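Local coordinates for protein putative fructosamine-3-kinase (Thermobifida fusca YX, PDB 3F7W) that probably acts as a kinase, phosphorylating fructosamine-type sugar adducts in the manner of the fructosamine kinase family, at residues P132-P137 / A146-L151; H258-L263 / D280-A285; A189-D194 / A213-H218. One frame throughout, in Å; residues are numbered along the deposited sequence.

Contact 1 (P132-P137 / A146-L151); sequences PMDNTP and AEQRIL
Arg149 and Gln148 reach from the helix to the chain around Asp134 and share its carbonyl oxygen. Arg149 NH1 donates to Asp134 O at 2.7 Å and Gln148 NE2 to the same oxygen at 3.0 Å; the two donors come from opposite faces of the carbonyl plane, so the oxygen is gripped from both sides. The second N-H of Gln148 NE2 runs nearly straight to Thr136 O (2.8 Å), in the amide plane and on a lone pair of that carbonyl, which fixes the rotation of the amide. The Asp134 carboxylate stacks on the Gln148 amide, planes 20° apart, the two side chains crossing at a slant, with Asp134 OD2 3.4 Å from Gln148 CG.

Within the mainly helical lobe of this kinase-like fold, the arrangement ties the end of strand 131-133, part of a two-stranded hairpin, to helix 141-159. The loop beyond the strand is shaped by an Asx turn: Asp134 OD1 accepts from Thr136 N, and also from Thr136 OG1 at 2.6 Å.

Selenomethionine Met133 places CG over the centre of the Arg149 guanidinium, 3.4 Å above its plane. The arginine chain bends at chi2 (-68°), where CD turns back, and the guanidinium beyond it lies against the Met133 side chain. Its NH2 binds Asn135 OD1 (2.9 Å), approaching nearly along the C=O axis of an amide turned 50° from the guanidinium, while Asn135 ND2 is held by Trp124 O. NH1 also donates to Gln148 O, and a water joins that oxygen to Asp134 N.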
loop_
_atom_site.group_PDB
_atom_site.type_symbol
_atom_site.label_atom_id
_atom_site.label_comp_id
_atom_site.label_asym_id
_atom_site.label_seq_id
_atom_site.Cartn_x
_atom_site.Cartn_y
_atom_site.Cartn_z
ATOM N N PRO A 132 -3.629 0.180 -13.031
ATOM C CA PRO A 132 -3.265 -1.239 -12.960
ATOM C C PRO A 132 -1.865 -1.441 -12.361
ATOM O O PRO A 132 -0.946 -0.609 -12.568
ATOM C CB PRO A 132 -3.299 -1.682 -14.416
ATOM C CG PRO A 132 -4.300 -0.762 -15.045
ATOM C CD PRO A 132 -3.969 0.567 -14.416
HETATM N N MSE A 133 -1.742 -2.525 -11.606
HETATM C CA MSE A 133 -0.487 -2.929 -10.990
HETATM C C MSE A 133 -0.349 -4.444 -11.255
HETATM O O MSE A 133 -1.179 -5.233 -10.805
HETATM C CB MSE A 133 -0.436 -2.620 -9.480
HETATM C CG MSE A 133 0.915 -3.043 -8.841
HETATM SE SE MSE A 133 0.994 -2.733 -6.946
HETATM C CE MSE A 133 -0.316 -4.071 -6.406
ATOM N N ASP A 134 0.713 -4.814 -11.967
ATOM C CA ASP A 134 0.900 -6.184 -12.492
ATOM C C ASP A 134 1.377 -7.119 -11.401
ATOM O O ASP A 134 2.507 -6.997 -10.886
ATOM C CB ASP A 134 1.900 -6.176 -13.658
ATOM C CG ASP A 134 2.018 -7.541 -14.343
ATOM O OD1 ASP A 134 1.278 -8.480 -13.977
ATOM O OD2 ASP A 134 2.848 -7.656 -15.250
ATOM N N ASN A 135 0.467 -8.007 -11.008
ATOM C CA ASN A 135 0.685 -8.942 -9.932
ATOM C C ASN A 135 1.113 -10.322 -10.407
ATOM O O ASN A 135 1.208 -11.241 -9.593
ATOM C CB ASN A 135 -0.569 -9.039 -9.051
ATOM C CG ASN A 135 -0.613 -7.958 -7.990
ATOM O OD1 ASN A 135 0.402 -7.324 -7.679
ATOM N ND2 ASN A 135 -1.770 -7.768 -7.402
ATOM N N THR A 136 1.413 -10.462 -11.699
ATOM C CA THR A 136 1.894 -11.744 -12.258
ATOM C C THR A 136 2.948 -12.329 -11.338
ATOM O O THR A 136 3.954 -11.677 -11.060
ATOM C CB THR A 136 2.476 -11.593 -13.672
ATOM O OG1 THR A 136 1.485 -11.031 -14.518
ATOM C CG2 THR A 136 2.904 -12.961 -14.256
ATOM N N PRO A 137 2.700 -13.542 -10.820
ATOM C CA PRO A 137 3.682 -14.143 -9.919
ATOM C C PRO A 137 5.044 -14.318 -10.549
ATOM O O PRO A 137 5.130 -14.723 -11.715
ATOM C CB PRO A 137 3.046 -15.493 -9.563
ATOM C CG PRO A 137 1.591 -15.294 -9.751
ATOM C CD PRO A 137 1.469 -14.353 -10.911
ATOM N N ALA A 146 11.770 -4.549 -11.806
ATOM C CA ALA A 146 12.021 -3.867 -13.078
ATOM C C ALA A 146 10.794 -3.931 -13.990
ATOM O O ALA A 146 10.284 -2.898 -14.425
ATOM C CB ALA A 146 13.258 -4.430 -13.773
ATOM N N GLU A 147 10.283 -5.131 -14.225
ATOM C CA GLU A 147 9.300 -5.366 -15.283
ATOM C C GLU A 147 7.861 -5.047 -14.857
ATOM O O GLU A 147 7.041 -4.629 -15.688
ATOM C CB GLU A 147 9.365 -6.814 -15.744
ATOM C CG GLU A 147 10.726 -7.220 -16.305
ATOM C CD GLU A 147 10.875 -8.713 -16.478
ATOM O OE1 GLU A 147 9.866 -9.386 -16.693
ATOM O OE2 GLU A 147 12.010 -9.225 -16.445
ATOM N N GLN A 148 7.577 -5.244 -13.575
ATOM C CA GLN A 148 6.216 -5.072 -13.022
ATOM C C GLN A 148 6.017 -3.890 -12.062
ATOM O O GLN A 148 4.867 -3.505 -11.802
ATOM C CB GLN A 148 5.766 -6.389 -12.359
ATOM C CG GLN A 148 5.673 -7.490 -13.420
ATOM C CD GLN A 148 5.355 -8.884 -12.897
ATOM O OE1 GLN A 148 5.836 -9.846 -13.480
ATOM N NE2 GLN A 148 4.519 -9.006 -11.829
ATOM N N ARG A 149 7.103 -3.322 -11.530
ATOM C CA ARG A 149 6.997 -2.196 -10.605
ATOM C C ARG A 149 7.616 -0.882 -11.103
ATOM O O ARG A 149 7.240 0.196 -10.617
ATOM C CB ARG A 149 7.534 -2.578 -9.217
ATOM C CG ARG A 149 6.688 -3.682 -8.481
ATOM C CD ARG A 149 5.320 -3.156 -8.081
ATOM N NE ARG A 149 4.444 -4.153 -7.499
ATOM C CZ ARG A 149 3.680 -4.998 -8.197
ATOM N NH1 ARG A 149 3.703 -5.007 -9.525
ATOM N NH2 ARG A 149 2.888 -5.849 -7.559
ATOM N N ILE A 150 8.541 -0.963 -12.066
ATOM C CA ILE A 150 9.231 0.227 -12.573
ATOM C C ILE A 150 8.832 0.551 -14.008
ATOM O O ILE A 150 8.312 1.641 -14.272
ATOM C CB ILE A 150 10.779 0.103 -12.467
ATOM C CG1 ILE A 150 11.212 -0.077 -11.003
ATOM C CG2 ILE A 150 11.474 1.370 -13.082
ATOM C CD1 ILE A 150 10.800 1.073 -10.082
ATOM N N LEU A 151 9.093 -0.373 -14.931
ATOM C CA LEU A 151 8.985 -0.049 -16.360
ATOM C C LEU A 151 7.583 0.441 -16.770
ATOM O O LEU A 151 7.462 1.422 -17.511
ATOM C CB LEU A 151 9.449 -1.225 -17.234
ATOM C CG LEU A 151 10.969 -1.418 -17.324
ATOM C CD1 LEU A 151 11.395 -2.724 -18.061
ATOM C CD2 LEU A 151 11.603 -0.214 -18.013
HETATM O O HOH W 1 2.586 -2.736 -13.054
HETATM O O HOH W 2 4.050 -5.436 -16.168
HETATM O O HOH W 3 5.004 -10.060 -16.333
#

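Contact 2 (H258-L263 / D280-A285); sequences HQLHPL and DTARAA
Leu260 lays its CD2 methyl against the backbone of the neighbouring helix at Ala282, with Ala282 N at 3.7 Å and Ala282 CB at 4.2 Å. The two helices, 251-270 and 275-286, follow one another in sequence and form an antiparallel helical hairpin near the C-terminus: over these segments their axes are 160° apart in direction and approach to 9.5 Å.

Small residues on the second helix receive the leucine; its other branch, CD1, makes a looser contact with Ala285 CB at 4.4 Å. Thr281 touches both leucines of the first helix: CG2 meets Leu260 CD2, and Leu263 CD1 packs on Thr281 CB and lies 3.4 Å from Thr281 OG1. With OG1 beside its own backbone N and anti to the carbonyl carbon (chi1 -56°), the hydroxyl can bond Thr277 O one turn back, while CG2 meets Leu260, Leu263 and Gln259.

The first helix is kinked here: Pro262 has no N-H to give, and His261 N bonds Tyr145 OH instead of the preceding turn. Helix 165-176 adds Val174 against Leu260 and Leu170 against Ala282.

Gln259 crosses Thr281 at about a right angle. Its NE2 is held by Ala224 O, and a single water spans the polar ends, donating to Gln259 OE1 at 2.8 Å and to Thr281 OG1 at 2.6 Å.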
loop_
_atom_site.group_PDB
_atom_site.type_symbol
_atom_site.label_atom_id
_atom_site.label_comp_id
_atom_site.label_asym_id
_atom_site.label_seq_id
_atom_site.Cartn_x
_atom_site.Cartn_y
_atom_site.Cartn_z
ATOM N N HIS A 258 14.179 1.310 -3.378
ATOM C CA HIS A 258 12.811 0.892 -3.068
ATOM C C HIS A 258 11.750 1.983 -3.148
ATOM O O HIS A 258 10.555 1.673 -3.104
ATOM C CB HIS A 258 12.759 0.229 -1.700
ATOM C CG HIS A 258 13.429 -1.104 -1.671
ATOM N ND1 HIS A 258 12.877 -2.217 -2.262
ATOM C CD2 HIS A 258 14.614 -1.501 -1.151
ATOM C CE1 HIS A 258 13.689 -3.243 -2.107
ATOM N NE2 HIS A 258 14.754 -2.836 -1.439
ATOM N N GLN A 259 12.193 3.238 -3.242
ATOM C CA GLN A 259 11.319 4.378 -3.396
ATOM C C GLN A 259 11.028 4.717 -4.858
ATOM O O GLN A 259 10.167 5.549 -5.142
ATOM C CB GLN A 259 11.933 5.599 -2.687
ATOM C CG GLN A 259 11.942 5.446 -1.165
ATOM C CD GLN A 259 12.626 6.567 -0.404
ATOM O OE1 GLN A 259 13.472 7.280 -0.948
ATOM N NE2 GLN A 259 12.306 6.686 0.887
ATOM N N LEU A 260 11.717 4.070 -5.787
ATOM C CA LEU A 260 11.532 4.388 -7.200
ATOM C C LEU A 260 10.133 4.034 -7.698
ATOM O O LEU A 260 9.517 4.820 -8.418
ATOM C CB LEU A 260 12.618 3.729 -8.060
ATOM C CG LEU A 260 14.042 4.256 -7.802
ATOM C CD1 LEU A 260 15.057 3.484 -8.664
ATOM C CD2 LEU A 260 14.169 5.764 -8.033
ATOM N N HIS A 261 9.614 2.881 -7.277
ATOM C CA HIS A 261 8.272 2.466 -7.698
ATOM C C HIS A 261 7.221 3.503 -7.261
ATOM O O HIS A 261 6.511 4.033 -8.108
ATOM C CB HIS A 261 7.921 1.060 -7.166
ATOM C CG HIS A 261 6.460 0.756 -7.216
ATOM N ND1 HIS A 261 5.769 0.623 -8.412
ATOM C CD2 HIS A 261 5.550 0.586 -6.226
ATOM C CE1 HIS A 261 4.493 0.383 -8.144
ATOM N NE2 HIS A 261 4.334 0.361 -6.829
ATOM N N PRO A 262 7.104 3.790 -5.936
ATOM C CA PRO A 262 6.086 4.776 -5.537
ATOM C C PRO A 262 6.284 6.113 -6.174
ATOM O O PRO A 262 5.295 6.771 -6.497
ATOM C CB PRO A 262 6.252 4.881 -4.010
ATOM C CG PRO A 262 7.558 4.281 -3.706
ATOM C CD PRO A 262 7.782 3.234 -4.762
ATOM N N LEU A 263 7.538 6.544 -6.360
ATOM C CA LEU A 263 7.755 7.850 -6.974
ATOM C C LEU A 263 7.284 7.935 -8.438
ATOM O O LEU A 263 6.724 8.971 -8.868
ATOM C CB LEU A 263 9.220 8.312 -6.833
ATOM C CG LEU A 263 9.551 8.778 -5.401
ATOM C CD1 LEU A 263 11.082 8.895 -5.223
ATOM C CD2 LEU A 263 8.796 10.118 -5.011
ATOM N N ASP A 280 16.294 12.762 -8.288
ATOM C CA ASP A 280 17.272 12.787 -7.203
ATOM C C ASP A 280 17.430 11.391 -6.591
ATOM O O ASP A 280 18.533 10.979 -6.229
ATOM C CB ASP A 280 16.828 13.766 -6.122
ATOM C CG ASP A 280 16.931 15.234 -6.558
ATOM O OD1 ASP A 280 17.523 15.525 -7.621
ATOM O OD2 ASP A 280 16.385 16.092 -5.829
ATOM N N THR A 281 16.302 10.684 -6.460
ATOM C CA THR A 281 16.284 9.343 -5.836
ATOM C C THR A 281 16.969 8.287 -6.740
ATOM O O THR A 281 17.697 7.407 -6.257
ATOM C CB THR A 281 14.826 8.954 -5.440
ATOM O OG1 THR A 281 14.288 9.964 -4.574
ATOM C CG2 THR A 281 14.755 7.601 -4.722
ATOM N N ALA A 282 16.722 8.381 -8.047
ATOM C CA ALA A 282 17.391 7.551 -9.040
ATOM C C ALA A 282 18.899 7.774 -8.978
ATOM O O ALA A 282 19.671 6.821 -8.922
ATOM C CB ALA A 282 16.865 7.868 -10.444
ATOM N N ARG A 283 19.325 9.039 -8.978
ATOM C CA ARG A 283 20.749 9.341 -8.815
ATOM C C ARG A 283 21.345 8.740 -7.542
ATOM O O ARG A 283 22.445 8.180 -7.564
ATOM C CB ARG A 283 20.975 10.849 -8.831
ATOM C CG ARG A 283 20.890 11.396 -10.217
ATOM C CD ARG A 283 20.865 12.889 -10.248
ATOM N NE ARG A 283 21.003 13.314 -11.632
ATOM C CZ ARG A 283 20.580 14.480 -12.109
ATOM N NH1 ARG A 283 19.998 15.380 -11.314
ATOM N NH2 ARG A 283 20.751 14.753 -13.399
ATOM N N ALA A 284 20.605 8.865 -6.445
ATOM C CA ALA A 284 21.025 8.324 -5.159
ATOM C C ALA A 284 21.130 6.792 -5.179
ATOM O O ALA A 284 22.098 6.224 -4.666
ATOM C CB ALA A 284 20.075 8.802 -4.042
ATOM N N ALA A 285 20.127 6.128 -5.749
ATOM C CA ALA A 285 20.172 4.680 -5.941
ATOM C C ALA A 285 21.427 4.256 -6.721
ATOM O O ALA A 285 22.100 3.275 -6.378
ATOM C CB ALA A 285 18.907 4.194 -6.661
HETATM O O HOH W 4 13.603 9.783 -2.095
#

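Contact 3 (A189-D194 / A213-H218); sequences ARIHGD and AAHGGH
Residues 189-191 pair antiparallel with 215-217 through two hydrogen-bonded pairs, Ala189 with Gly217 and Ile191 with His215, flanking the non-hydrogen-bonded pair of Arg190 and Gly216; Ile191 N reaches His215 O at 3.0 Å and Ala189 N reaches Gly217 O at 2.8 Å. Beyond the strand, Ala213 N continues the contact with a more bent bond to His192 O (136° at the hydrogen).

Ile191 and His215 lie on the same face of the pairing. Both place the gamma atom between backbone N and carbonyl carbon, Ile191 CG1 at chi1 73° and His215 CG at 58°. With CG1 there, it lies over the centre of the imidazole, 4.0 Å above its plane, in a CH-pi contact. Ile191 CD1 reaches His215 NE2 (3.6 Å) and packs on Gly217 CA. The ring's rotation is held by ND1, which donates in its own plane to Ala213 O at 2.8 Å. Gly193 CA, with positive phi, passes obliquely by CE1 and makes a CA-H...O contact to Ala213 O (3.6 Å).

The side chain of His192 leaves the backbone away from 213-218; its ND1 accepts from Asp194 N, and NE2 bonds Ile210 O. Asp222, on helix 219-229, takes His192 N and Gly193 N on its two carboxylate oxygens. Together with Asn199 bound to Asp194 O, the His192-Gly193-Asp194 sequence is consistent with the HGD catalytic loop of kinase-like phosphotransferases, braced here by the segment that follows the probable DFG-equivalent position.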
loop_
_atom_site.group_PDB
_atom_site.type_symbol
_atom_site.label_atom_id
_atom_site.label_comp_id
_atom_site.label_asym_id
_atom_site.label_seq_id
_atom_site.Cartn_x
_atom_site.Cartn_y
_atom_site.Cartn_z
ATOM N N ALA A 189 7.903 -11.069 1.063
ATOM C CA ALA A 189 7.122 -10.693 2.225
ATOM C C ALA A 189 5.672 -10.385 1.819
ATOM O O ALA A 189 5.402 -10.066 0.664
ATOM C CB ALA A 189 7.749 -9.469 2.876
ATOM N N ARG A 190 4.750 -10.494 2.775
ATOM C CA ARG A 190 3.397 -9.987 2.586
ATOM C C ARG A 190 3.420 -8.495 2.877
ATOM O O ARG A 190 3.386 -8.080 4.035
ATOM C CB ARG A 190 2.379 -10.672 3.507
ATOM C CG ARG A 190 2.232 -12.121 3.263
ATOM C CD ARG A 190 0.913 -12.670 3.758
ATOM N NE ARG A 190 1.019 -14.091 3.661
ATOM C CZ ARG A 190 0.013 -14.938 3.695
ATOM N NH1 ARG A 190 -1.233 -14.518 3.896
ATOM N NH2 ARG A 190 0.283 -16.226 3.580
ATOM N N ILE A 191 3.489 -7.698 1.831
ATOM C CA ILE A 191 3.599 -6.249 1.999
ATOM C C ILE A 191 2.306 -5.518 1.729
ATOM O O ILE A 191 1.474 -5.947 0.897
ATOM C CB ILE A 191 4.786 -5.621 1.169
ATOM C CG1 ILE A 191 4.521 -5.567 -0.342
ATOM C CG2 ILE A 191 6.101 -6.355 1.534
ATOM C CD1 ILE A 191 5.521 -4.611 -1.129
ATOM N N HIS A 192 2.162 -4.393 2.424
ATOM C CA HIS A 192 1.027 -3.496 2.269
ATOM C C HIS A 192 0.981 -2.877 0.835
ATOM O O HIS A 192 -0.077 -2.817 0.206
ATOM C CB HIS A 192 1.093 -2.427 3.364
ATOM C CG HIS A 192 0.009 -1.406 3.284
ATOM N ND1 HIS A 192 0.074 -0.334 2.420
ATOM C CD2 HIS A 192 -1.147 -1.269 3.977
ATOM C CE1 HIS A 192 -1.013 0.407 2.570
ATOM N NE2 HIS A 192 -1.769 -0.139 3.508
ATOM N N GLY A 193 2.118 -2.394 0.357
ATOM C CA GLY A 193 2.275 -1.900 -1.009
ATOM C C GLY A 193 2.056 -0.413 -1.231
ATOM O O GLY A 193 2.380 0.091 -2.300
ATOM N N ASP A 194 1.485 0.279 -0.252
ATOM C CA ASP A 194 1.296 1.732 -0.291
ATOM C C ASP A 194 1.366 2.338 1.113
ATOM O O ASP A 194 0.486 3.129 1.542
ATOM C CB ASP A 194 -0.033 2.070 -0.968
ATOM C CG ASP A 194 -0.125 3.527 -1.409
ATOM O OD1 ASP A 194 0.916 4.176 -1.679
ATOM O OD2 ASP A 194 -1.269 4.014 -1.492
ATOM N N ALA A 213 -2.270 -1.999 -1.269
ATOM C CA ALA A 213 -2.083 -2.505 -2.632
ATOM C C ALA A 213 -1.246 -3.797 -2.438
ATOM O O ALA A 213 -0.079 -3.913 -2.829
ATOM C CB ALA A 213 -1.368 -1.465 -3.522
ATOM N N ALA A 214 -1.860 -4.769 -1.761
ATOM C CA ALA A 214 -1.133 -5.845 -1.116
ATOM C C ALA A 214 -0.596 -6.854 -2.133
ATOM O O ALA A 214 -1.266 -7.205 -3.109
ATOM C CB ALA A 214 -2.004 -6.557 -0.038
ATOM N N HIS A 215 0.630 -7.318 -1.887
ATOM C CA HIS A 215 1.211 -8.361 -2.711
ATOM C C HIS A 215 2.451 -8.920 -2.067
ATOM O O HIS A 215 2.912 -8.399 -1.033
ATOM C CB HIS A 215 1.537 -7.825 -4.128
ATOM C CG HIS A 215 2.482 -6.651 -4.160
ATOM N ND1 HIS A 215 2.065 -5.369 -3.882
ATOM C CD2 HIS A 215 3.803 -6.555 -4.453
ATOM C CE1 HIS A 215 3.075 -4.529 -4.022
ATOM N NE2 HIS A 215 4.142 -5.214 -4.381
ATOM N N GLY A 216 2.975 -9.988 -2.674
ATOM C CA GLY A 216 4.303 -10.497 -2.349
ATOM C C GLY A 216 5.333 -9.544 -2.904
ATOM O O GLY A 216 5.389 -9.319 -4.112
ATOM N N GLY A 217 6.135 -8.970 -2.014
ATOM C CA GLY A 217 7.068 -7.890 -2.379
ATOM C C GLY A 217 8.268 -7.955 -1.468
ATOM O O GLY A 217 8.336 -8.818 -0.579
ATOM N N HIS A 218 9.217 -7.056 -1.680
ATOM C CA HIS A 218 10.329 -6.940 -0.777
ATOM C C HIS A 218 9.865 -6.160 0.433
ATOM O O HIS A 218 9.313 -5.075 0.303
ATOM C CB HIS A 218 11.506 -6.238 -1.461
ATOM C CG HIS A 218 12.818 -6.537 -0.830
ATOM N ND1 HIS A 218 13.078 -6.290 0.506
ATOM C CD2 HIS A 218 13.938 -7.097 -1.342
ATOM C CE1 HIS A 218 14.322 -6.654 0.774
ATOM N NE2 HIS A 218 14.868 -7.138 -0.331
#

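How the contacts relate
All three contacts belong to the mainly helical lobe, apart from the five-stranded antiparallel sheet near the N-terminus. Along the chain contact 1 closes first, then contact 3, then contact 2. Contact 3 lies nearest the centre of the chain, its own centre about 7 Å away, against 14 Å and 17 Å for contacts 1 and 2. Their centres are about 12 Å (1 to 3), 16 Å (1 to 2) and 18 Å (2 to 3) apart. Helix 141-159 links them: Arg149 packs on His215 of contact 3, while its carbonyl probably bonds His261 ND1. His258 CE1 packs on His218 CG, the direct touch between contact 2 and contact 3, which holds the probable catalytic loop.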